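Non-structural polyprotein (Sindbis virus, PDB 4GUA) is the precursor of the viral replication proteins, here a fragment linking the nsP2 cysteine protease region, which processes the polyprotein, to the macro and zinc-binding domains of nsP3. Local coordinates at residues S179-S184 against Y222-N228; L212-F216 against T250-A255; T264-Y270 against T303-F309. All blocks are in the same frame, centred on the assembly; numbering follows the deposited sequence.

Overall arrangement
All three contacts belong to one Rossmann-like, class I methyltransferase-type domain, built on a mixed seven-stranded sheet of order 3-2-1-4-5-7-6. Interaction 1 pairs its first and fourth strands in parallel; interaction 3 pairs the fifth with the antiparallel seventh. Because strands 224-227 and 263-269 are neighbours, the two contacts adjoin, their centres about 12 Å apart. Interaction 2 lays the 212-216 loop on helix 237-257, which links those strands and covers one sheet face, about 12 Å from interaction 1 and 15 Å from interaction 3. Along the chain, interactions 1 and 2 interlock, and interaction 3 opens after both have closed. V183 packs on F216, I227 on L251 and A255 on L265, joining loop, helix and sheet.

Interaction 1. Residues S179-S184 against Y222-N228; sequences SVLVVS and YDLVFIN
Strands 179-183 and 224-227 run parallel as the first and fourth strands of a Rossmann-like, methyltransferase-type sheet. Their axes approach to 4.8 Å and cross at -21°, and CA atoms pair V180 with L224, L181 with V225, V182 with F226 and V183 with I227, 4.8 to 5.1 Å apart. L181, the most deeply covered residue, donates N to L224 O (3.0 Å) and takes F226 N on its O (2.9 Å). V183 repeats the pattern two residues on, with N to F226 O at 3.0 Å and N228 N to V183 O at 2.7 Å. V180 and V182 turn their backbone bonds to strand 194-199 instead.

The beta-branched and leucine side chains suit a buried, two-faced sheet. V180, V182, L224 and F226 share one face; L181, V183, V225 and I227 share the other, where V225 and I227 meet helix 237-257. V183 CG2 lies 3.7 Å from I227 CD1, and I227 (chi1 m, chi2 m) bends its end nearer to it. Y222 precedes a corner at D223; with chi1 m its flat ring lies over L181, whose CB makes a CH-pi contact 3.7 Å from the ring centroid, 14° off the normal. S184 OG, bonded also to E186 O, accepts N228 ND2 at 3.3 Å, while N228 OD1 is hydrogen-bonded to Y306 OH.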
loop_
_atom_site.group_PDB
_atom_site.type_symbol
_atom_site.label_atom_id
_atom_site.label_comp_id
_atom_site.label_asym_id
_atom_site.label_seq_id
_atom_site.Cartn_x
_atom_site.Cartn_y
_atom_site.Cartn_z
ATOM N N SER A 179 -20.085 -20.273 -10.510
ATOM C CA SER A 179 -19.019 -20.979 -11.216
ATOM C C SER A 179 -17.655 -20.363 -10.899
ATOM O O SER A 179 -17.428 -19.177 -11.138
ATOM C CB SER A 179 -19.279 -20.964 -12.721
ATOM O OG SER A 179 -18.380 -21.824 -13.399
ATOM N N VAL A 180 -16.748 -21.191 -10.389
ATOM C CA VAL A 180 -15.475 -20.722 -9.856
ATOM C C VAL A 180 -14.283 -21.451 -10.463
ATOM O O VAL A 180 -14.277 -22.678 -10.563
ATOM C CB VAL A 180 -15.417 -20.943 -8.330
ATOM C CG1 VAL A 180 -14.138 -20.350 -7.739
ATOM C CG2 VAL A 180 -16.639 -20.350 -7.667
ATOM N N LEU A 181 -13.270 -20.689 -10.862
ATOM C CA LEU A 181 -12.010 -21.266 -11.319
ATOM C C LEU A 181 -11.099 -21.460 -10.120
ATOM O O LEU A 181 -10.891 -20.535 -9.348
ATOM C CB LEU A 181 -11.343 -20.344 -12.335
ATOM C CG LEU A 181 -9.980 -20.778 -12.865
ATOM C CD1 LEU A 181 -10.055 -22.134 -13.536
ATOM C CD2 LEU A 181 -9.473 -19.728 -13.834
ATOM N N VAL A 182 -10.563 -22.659 -9.948
ATOM C CA VAL A 182 -9.777 -22.950 -8.758
ATOM C C VAL A 182 -8.385 -23.445 -9.124
ATOM O O VAL A 182 -8.227 -24.436 -9.832
ATOM C CB VAL A 182 -10.493 -23.995 -7.865
ATOM C CG1 VAL A 182 -9.509 -24.686 -6.928
ATOM C CG2 VAL A 182 -11.626 -23.335 -7.077
ATOM N N VAL A 183 -7.374 -22.722 -8.667
ATOM C CA VAL A 183 -5.993 -23.168 -8.792
ATOM C C VAL A 183 -5.544 -23.645 -7.414
ATOM O O VAL A 183 -5.417 -22.843 -6.497
ATOM C CB VAL A 183 -5.079 -22.024 -9.271
ATOM C CG1 VAL A 183 -3.666 -22.523 -9.460
ATOM C CG2 VAL A 183 -5.619 -21.419 -10.563
ATOM N N SER A 184 -5.324 -24.946 -7.262
ATOM C CA SER A 184 -5.048 -25.519 -5.947
ATOM C C SER A 184 -4.256 -26.813 -6.091
ATOM O O SER A 184 -4.375 -27.488 -7.106
ATOM C CB SER A 184 -6.383 -25.786 -5.225
ATOM O OG SER A 184 -6.206 -26.370 -3.945
ATOM N N TYR A 222 -14.258 -16.303 -15.660
ATOM C CA TYR A 222 -15.117 -16.593 -14.524
ATOM C C TYR A 222 -15.365 -15.313 -13.755
ATOM O O TYR A 222 -14.653 -14.325 -13.939
ATOM C CB TYR A 222 -14.457 -17.620 -13.610
ATOM C CG TYR A 222 -14.200 -18.946 -14.286
ATOM C CD1 TYR A 222 -13.151 -19.096 -15.181
ATOM C CD2 TYR A 222 -14.997 -20.046 -14.023
ATOM C CE1 TYR A 222 -12.905 -20.303 -15.799
ATOM C CE2 TYR A 222 -14.759 -21.259 -14.634
ATOM C CZ TYR A 222 -13.711 -21.383 -15.523
ATOM O OH TYR A 222 -13.470 -22.594 -16.138
ATOM N N ASP A 223 -16.401 -15.318 -12.924
ATOM C CA ASP A 223 -16.672 -14.180 -12.061
ATOM C C ASP A 223 -15.900 -14.299 -10.758
ATOM O O ASP A 223 -15.710 -13.314 -10.043
ATOM C CB ASP A 223 -18.167 -14.071 -11.796
ATOM C CG ASP A 223 -18.941 -13.730 -13.041
ATOM O OD1 ASP A 223 -18.383 -13.041 -13.914
ATOM O OD2 ASP A 223 -20.103 -14.157 -13.157
ATOM N N LEU A 224 -15.422 -15.505 -10.472
ATOM C CA LEU A 224 -14.595 -15.735 -9.302
ATOM C C LEU A 224 -13.424 -16.643 -9.626
ATOM O O LEU A 224 -13.595 -17.739 -10.168
ATOM C CB LEU A 224 -15.412 -16.343 -8.163
ATOM C CG LEU A 224 -14.611 -16.579 -6.877
ATOM C CD1 LEU A 224 -14.083 -15.259 -6.317
ATOM C CD2 LEU A 224 -15.445 -17.309 -5.828
ATOM N N VAL A 225 -12.227 -16.164 -9.311
ATOM C CA VAL A 225 -11.024 -16.981 -9.404
ATOM C C VAL A 225 -10.427 -17.122 -8.014
ATOM O O VAL A 225 -10.319 -16.145 -7.295
ATOM C CB VAL A 225 -9.971 -16.350 -10.334
ATOM C CG1 VAL A 225 -8.706 -17.197 -10.350
ATOM C CG2 VAL A 225 -10.532 -16.184 -11.735
ATOM N N PHE A 226 -10.035 -18.334 -7.646
ATOM C CA PHE A 226 -9.544 -18.617 -6.306
ATOM C C PHE A 226 -8.189 -19.319 -6.438
ATOM O O PHE A 226 -8.115 -20.473 -6.859
ATOM C CB PHE A 226 -10.569 -19.499 -5.580
ATOM C CG PHE A 226 -10.151 -19.921 -4.205
ATOM C CD1 PHE A 226 -10.080 -19.001 -3.173
ATOM C CD2 PHE A 226 -9.839 -21.245 -3.938
ATOM C CE1 PHE A 226 -9.692 -19.390 -1.900
ATOM C CE2 PHE A 226 -9.448 -21.638 -2.670
ATOM C CZ PHE A 226 -9.376 -20.710 -1.649
ATOM N N ILE A 227 -7.120 -18.611 -6.085
ATOM C CA ILE A 227 -5.771 -19.150 -6.133
ATOM C C ILE A 227 -5.422 -19.644 -4.743
ATOM O O ILE A 227 -5.274 -18.852 -3.819
ATOM C CB ILE A 227 -4.735 -18.066 -6.535
ATOM C CG1 ILE A 227 -5.212 -17.250 -7.737
ATOM C CG2 ILE A 227 -3.377 -18.696 -6.790
ATOM C CD1 ILE A 227 -5.461 -18.079 -8.958
ATOM N N ASN A 228 -5.313 -20.956 -4.596
ATOM C CA ASN A 228 -5.042 -21.580 -3.308
ATOM C C ASN A 228 -3.583 -21.981 -3.094
ATOM O O ASN A 228 -3.265 -22.656 -2.115
ATOM C CB ASN A 228 -5.961 -22.784 -3.113
ATOM C CG ASN A 228 -6.170 -23.127 -1.660
ATOM O OD1 ASN A 228 -5.959 -22.299 -0.775
ATOM N ND2 ASN A 228 -6.591 -24.358 -1.402
#

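Interaction 2. Residues L212-F216 against T250-A255; sequences LAFGF and TLSRSA
Helix residues 250-255 receive a 3-10 turn, 212-214, followed by G215 with a positive phi and the extended F216. T250 CG2 lies 3.5 Å from G215 N, while its OG1 bonds back to A246 O. L251 leaves the helix sideways, but chi1 m and chi2 t bring its end nearer the loop, so that CD2 lies 4.3 Å from L212 CB and 4.1 Å from F216 CE1. One helical turn later S254, small and polar, points at the loop; its OG accepts F216 N at 2.9 Å, and its CB sits 3.4 Å from the F216 ring centroid, 9° off the normal, a CH-pi contact set up by F216 chi1 p (51°). G215 (phi 82°, psi -158°) must lack a side chain: a CB would fall 2.6 Å from S254 OG and press on the F214 carbonyl. A255, compact enough to lie against V225 and I227, puts CB 4.3 Å from F216 CZ. The loop flanks the helix of a beta-alpha-beta crossover, 224-227 to 263-269, in a Rossmann-like domain.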
loop_
_atom_site.group_PDB
_atom_site.type_symbol
_atom_site.label_atom_id
_atom_site.label_comp_id
_atom_site.label_asym_id
_atom_site.label_seq_id
_atom_site.Cartn_x
_atom_site.Cartn_y
_atom_site.Cartn_z
ATOM N N LEU A 212 3.090 -24.475 -12.623
ATOM C CA LEU A 212 2.541 -23.255 -12.082
ATOM C C LEU A 212 3.639 -22.247 -11.744
ATOM O O LEU A 212 3.348 -21.076 -11.509
ATOM C CB LEU A 212 1.650 -23.569 -10.880
ATOM C CG LEU A 212 0.403 -24.402 -11.206
ATOM C CD1 LEU A 212 -0.401 -24.678 -9.948
ATOM C CD2 LEU A 212 -0.475 -23.716 -12.240
ATOM N N ALA A 213 4.896 -22.689 -11.733
ATOM C CA ALA A 213 6.021 -21.757 -11.612
ATOM C C ALA A 213 6.049 -20.786 -12.802
ATOM O O ALA A 213 6.608 -19.688 -12.719
ATOM C CB ALA A 213 7.334 -22.521 -11.524
ATOM N N PHE A 214 5.489 -21.236 -13.925
ATOM C CA PHE A 214 5.339 -20.414 -15.126
ATOM C C PHE A 214 3.945 -19.790 -15.283
ATOM O O PHE A 214 3.636 -19.225 -16.328
ATOM C CB PHE A 214 5.698 -21.222 -16.364
ATOM C CG PHE A 214 7.093 -21.767 -16.336
ATOM C CD1 PHE A 214 7.361 -22.982 -15.718
ATOM C CD2 PHE A 214 8.142 -21.062 -16.909
ATOM C CE1 PHE A 214 8.643 -23.486 -15.685
ATOM C CE2 PHE A 214 9.420 -21.554 -16.869
ATOM C CZ PHE A 214 9.675 -22.769 -16.257
ATOM N N GLY A 215 3.090 -19.938 -14.276
ATOM C CA GLY A 215 1.728 -19.440 -14.364
ATOM C C GLY A 215 0.836 -20.411 -15.120
ATOM O O GLY A 215 1.134 -21.606 -15.200
ATOM N N PHE A 216 -0.277 -19.921 -15.657
ATOM C CA PHE A 216 -1.094 -20.756 -16.529
ATOM C C PHE A 216 -1.725 -19.964 -17.670
ATOM O O PHE A 216 -2.190 -18.838 -17.482
ATOM C CB PHE A 216 -2.162 -21.482 -15.710
ATOM C CG PHE A 216 -2.961 -20.579 -14.827
ATOM C CD1 PHE A 216 -2.513 -20.263 -13.562
ATOM C CD2 PHE A 216 -4.167 -20.060 -15.256
ATOM C CE1 PHE A 216 -3.239 -19.431 -12.746
ATOM C CE2 PHE A 216 -4.903 -19.227 -14.442
ATOM C CZ PHE A 216 -4.438 -18.914 -13.182
ATOM N N THR A 250 2.785 -13.956 -10.351
ATOM C CA THR A 250 2.660 -14.817 -11.523
ATOM C C THR A 250 1.242 -15.374 -11.643
ATOM O O THR A 250 0.606 -15.289 -12.701
ATOM C CB THR A 250 3.635 -16.011 -11.446
ATOM O OG1 THR A 250 4.985 -15.549 -11.315
ATOM C CG2 THR A 250 3.524 -16.874 -12.680
ATOM N N LEU A 251 0.766 -15.968 -10.552
ATOM C CA LEU A 251 -0.541 -16.609 -10.529
ATOM C C LEU A 251 -1.659 -15.585 -10.584
ATOM O O LEU A 251 -2.710 -15.840 -11.166
ATOM C CB LEU A 251 -0.693 -17.493 -9.291
ATOM C CG LEU A 251 0.232 -18.709 -9.210
ATOM C CD1 LEU A 251 -0.093 -19.523 -7.973
ATOM C CD2 LEU A 251 0.123 -19.576 -10.460
ATOM N N SER A 252 -1.436 -14.430 -9.972
ATOM C CA SER A 252 -2.398 -13.336 -10.045
ATOM C C SER A 252 -2.528 -12.847 -11.487
ATOM O O SER A 252 -3.626 -12.550 -11.958
ATOM C CB SER A 252 -1.964 -12.186 -9.139
ATOM O OG SER A 252 -2.029 -12.561 -7.771
ATOM N N ARG A 253 -1.400 -12.776 -12.192
ATOM C CA ARG A 253 -1.379 -12.294 -13.568
ATOM C C ARG A 253 -2.119 -13.267 -14.481
ATOM O O ARG A 253 -2.903 -12.863 -15.343
ATOM C CB ARG A 253 0.065 -12.136 -14.056
ATOM C CG ARG A 253 0.197 -11.758 -15.529
ATOM C CD ARG A 253 -0.412 -10.396 -15.830
ATOM N NE ARG A 253 -0.360 -10.061 -17.254
ATOM C CZ ARG A 253 -1.274 -10.433 -18.149
ATOM N NH1 ARG A 253 -2.326 -11.162 -17.780
ATOM N NH2 ARG A 253 -1.139 -10.079 -19.420
ATOM N N SER A 254 -1.867 -14.555 -14.289
ATOM C CA SER A 254 -2.544 -15.571 -15.070
ATOM C C SER A 254 -4.043 -15.522 -14.785
ATOM O O SER A 254 -4.858 -15.704 -15.689
ATOM C CB SER A 254 -1.987 -16.959 -14.749
ATOM O OG SER A 254 -0.668 -17.115 -15.235
ATOM N N ALA A 255 -4.397 -15.286 -13.525
ATOM C CA ALA A 255 -5.799 -15.268 -13.119
ATOM C C ALA A 255 -6.537 -14.116 -13.791
ATOM O O ALA A 255 -7.713 -14.251 -14.140
ATOM C CB ALA A 255 -5.913 -15.166 -11.612
#

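Interaction 3. Residues T264-Y270 against T303-F309; sequences TLVVKSY and TEMYLIF
V267, with chi1 p, lies at the apolar centre: its CG1 is 3.6 Å from F309 CE1 and 4.1 Å from L307 CB. L265 CD2 extends this face 4.3 Å from F309 CD1; L248 of helix 237-257 and I329 of helix 323-333 cover it. On the other face V266 CG1 lies 3.9 Å from Y306 CD1, and V266 CG2 lies 4.3 Å from I308 CG1. Branched or aromatic L265, V266, V267, L307, I308 and F309 suit this buried strand pair; polar groups begin at Y306 OH, K268 and S269.

Between these two layers, strands 264-269 and 305-309, the fifth and seventh of the methyltransferase-type sheet, run antiparallel at 150°, their axes 4.4 Å apart. L265-F309 and V267-L307 are hydrogen-bonded pairs, each with two N-to-O bonds of 3.0 Å. S269-M305 is a third, with S269 N to M305 O 2.7 Å and M305 N to S269 O a short 2.5 Å; S269 OG also donates to M305 O (3.0 Å).

K268 (chi1 and chi2 t) bends at chi3 (m) beside Y306, whose OH, hydrogen-bonded to N228 OD1, lies 3.5 Å from K268 CE; K268 NZ salt-bridges E304 OE2 at 3.2 Å, and E304 OE1 is held by S300 N.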
loop_
_atom_site.group_PDB
_atom_site.type_symbol
_atom_site.label_atom_id
_atom_site.label_comp_id
_atom_site.label_asym_id
_atom_site.label_seq_id
_atom_site.Cartn_x
_atom_site.Cartn_y
_atom_site.Cartn_z
ATOM N N THR A 264 -14.169 -11.077 -9.193
ATOM C CA THR A 264 -13.457 -11.102 -7.925
ATOM C C THR A 264 -12.343 -12.142 -7.936
ATOM O O THR A 264 -12.526 -13.268 -8.404
ATOM C CB THR A 264 -14.428 -11.390 -6.765
ATOM O OG1 THR A 264 -15.226 -10.227 -6.517
ATOM C CG2 THR A 264 -13.675 -11.768 -5.488
ATOM N N LEU A 265 -11.181 -11.739 -7.432
ATOM C CA LEU A 265 -10.021 -12.612 -7.315
ATOM C C LEU A 265 -9.636 -12.799 -5.857
ATOM O O LEU A 265 -9.291 -11.850 -5.180
ATOM C CB LEU A 265 -8.846 -12.004 -8.074
ATOM C CG LEU A 265 -7.494 -12.692 -7.889
ATOM C CD1 LEU A 265 -7.479 -14.068 -8.518
ATOM C CD2 LEU A 265 -6.420 -11.831 -8.495
ATOM N N VAL A 266 -9.727 -14.025 -5.368
ATOM C CA VAL A 266 -9.245 -14.373 -4.040
ATOM C C VAL A 266 -7.918 -15.097 -4.213
ATOM O O VAL A 266 -7.847 -16.052 -4.960
ATOM C CB VAL A 266 -10.255 -15.299 -3.326
ATOM C CG1 VAL A 266 -9.700 -15.806 -1.994
ATOM C CG2 VAL A 266 -11.583 -14.580 -3.123
ATOM N N VAL A 267 -6.856 -14.622 -3.573
ATOM C CA VAL A 267 -5.540 -15.236 -3.750
ATOM C C VAL A 267 -4.809 -15.386 -2.425
ATOM O O VAL A 267 -4.676 -14.431 -1.665
ATOM C CB VAL A 267 -4.653 -14.429 -4.737
ATOM C CG1 VAL A 267 -4.704 -12.943 -4.425
ATOM C CG2 VAL A 267 -3.216 -14.937 -4.710
ATOM N N LYS A 268 -4.316 -16.587 -2.158
ATOM C CA LYS A 268 -3.637 -16.853 -0.901
ATOM C C LYS A 268 -2.300 -16.099 -0.812
ATOM O O LYS A 268 -1.499 -16.090 -1.755
ATOM C CB LYS A 268 -3.414 -18.358 -0.733
ATOM C CG LYS A 268 -2.465 -18.699 0.400
ATOM C CD LYS A 268 -2.269 -20.195 0.556
ATOM C CE LYS A 268 -3.530 -20.895 1.039
ATOM N NZ LYS A 268 -3.300 -22.357 1.205
ATOM N N SER A 269 -2.073 -15.468 0.335
ATOM C CA SER A 269 -0.834 -14.755 0.597
ATOM C C SER A 269 -0.460 -14.882 2.059
ATOM O O SER A 269 -1.218 -15.391 2.871
ATOM C CB SER A 269 -0.963 -13.269 0.256
ATOM O OG SER A 269 -1.619 -12.555 1.297
ATOM N N TYR A 270 0.755 -14.458 2.360
ATOM C CA TYR A 270 1.248 -14.307 3.721
ATOM C C TYR A 270 1.233 -12.835 4.170
ATOM O O TYR A 270 1.902 -12.449 5.120
ATOM C CB TYR A 270 2.581 -15.036 3.850
ATOM C CG TYR A 270 2.396 -16.459 3.358
ATOM C CD1 TYR A 270 2.020 -17.472 4.231
ATOM C CD2 TYR A 270 2.518 -16.773 2.006
ATOM C CE1 TYR A 270 1.813 -18.763 3.784
ATOM C CE2 TYR A 270 2.314 -18.068 1.546
ATOM C CZ TYR A 270 1.958 -19.057 2.440
ATOM O OH TYR A 270 1.748 -20.344 1.996
ATOM N N THR A 303 0.221 -17.748 9.419
ATOM C CA THR A 303 0.712 -16.702 8.524
ATOM C C THR A 303 -0.110 -16.578 7.237
ATOM O O THR A 303 0.013 -15.583 6.518
ATOM C CB THR A 303 2.180 -16.931 8.128
ATOM O OG1 THR A 303 2.310 -18.193 7.464
ATOM C CG2 THR A 303 3.089 -16.884 9.352
ATOM N N GLU A 304 -0.934 -17.580 6.935
ATOM C CA GLU A 304 -1.737 -17.553 5.709
ATOM C C GLU A 304 -2.829 -16.486 5.768
ATOM O O GLU A 304 -3.528 -16.345 6.766
ATOM C CB GLU A 304 -2.341 -18.927 5.419
ATOM C CG GLU A 304 -1.368 -19.861 4.718
ATOM C CD GLU A 304 -2.006 -21.153 4.252
ATOM O OE1 GLU A 304 -3.209 -21.342 4.520
ATOM O OE2 GLU A 304 -1.302 -21.975 3.618
ATOM N N MET A 305 -2.941 -15.720 4.691
ATOM C CA MET A 305 -3.909 -14.639 4.585
ATOM C C MET A 305 -4.453 -14.639 3.168
ATOM O O MET A 305 -3.689 -14.528 2.217
ATOM C CB MET A 305 -3.216 -13.306 4.865
ATOM C CG MET A 305 -4.136 -12.105 4.954
ATOM S SD MET A 305 -5.136 -12.125 6.451
ATOM C CE MET A 305 -3.881 -11.967 7.723
ATOM N N TYR A 306 -5.762 -14.759 3.011
ATOM C CA TYR A 306 -6.355 -14.626 1.689
ATOM C C TYR A 306 -6.641 -13.162 1.406
ATOM O O TYR A 306 -7.290 -12.488 2.202
ATOM C CB TYR A 306 -7.641 -15.434 1.565
ATOM C CG TYR A 306 -7.463 -16.940 1.507
ATOM C CD1 TYR A 306 -7.053 -17.575 0.343
ATOM C CD2 TYR A 306 -7.739 -17.727 2.618
ATOM C CE1 TYR A 306 -6.905 -18.961 0.296
ATOM C CE2 TYR A 306 -7.597 -19.102 2.583
ATOM C CZ TYR A 306 -7.182 -19.720 1.425
ATOM O OH TYR A 306 -7.052 -21.097 1.416
ATOM N N LEU A 307 -6.095 -12.670 0.296
ATOM C CA LEU A 307 -6.415 -11.350 -0.236
ATOM C C LEU A 307 -7.626 -11.392 -1.169
ATOM O O LEU A 307 -7.707 -12.219 -2.074
ATOM C CB LEU A 307 -5.216 -10.792 -0.999
ATOM C CG LEU A 307 -3.919 -10.645 -0.200
ATOM C CD1 LEU A 307 -2.778 -10.225 -1.114
ATOM C CD2 LEU A 307 -4.088 -9.657 0.943
ATOM N N ILE A 308 -8.571 -10.493 -0.934
ATOM C CA ILE A 308 -9.789 -10.419 -1.727
ATOM C C ILE A 308 -9.867 -9.122 -2.539
ATOM O O ILE A 308 -10.094 -8.053 -1.995
ATOM C CB ILE A 308 -11.005 -10.515 -0.786
ATOM C CG1 ILE A 308 -10.903 -11.801 0.039
ATOM C CG2 ILE A 308 -12.304 -10.482 -1.570
ATOM C CD1 ILE A 308 -11.865 -11.881 1.190
ATOM N N PHE A 309 -9.673 -9.233 -3.847
ATOM C CA PHE A 309 -9.822 -8.109 -4.768
ATOM C C PHE A 309 -11.213 -8.162 -5.407
ATOM O O PHE A 309 -11.558 -9.147 -6.056
ATOM C CB PHE A 309 -8.746 -8.190 -5.861
ATOM C CG PHE A 309 -7.340 -8.234 -5.329
ATOM C CD1 PHE A 309 -6.774 -9.429 -4.923
ATOM C CD2 PHE A 309 -6.578 -7.082 -5.240
ATOM C CE1 PHE A 309 -5.471 -9.473 -4.426
ATOM C CE2 PHE A 309 -5.275 -7.119 -4.747
ATOM C CZ PHE A 309 -4.726 -8.316 -4.342
#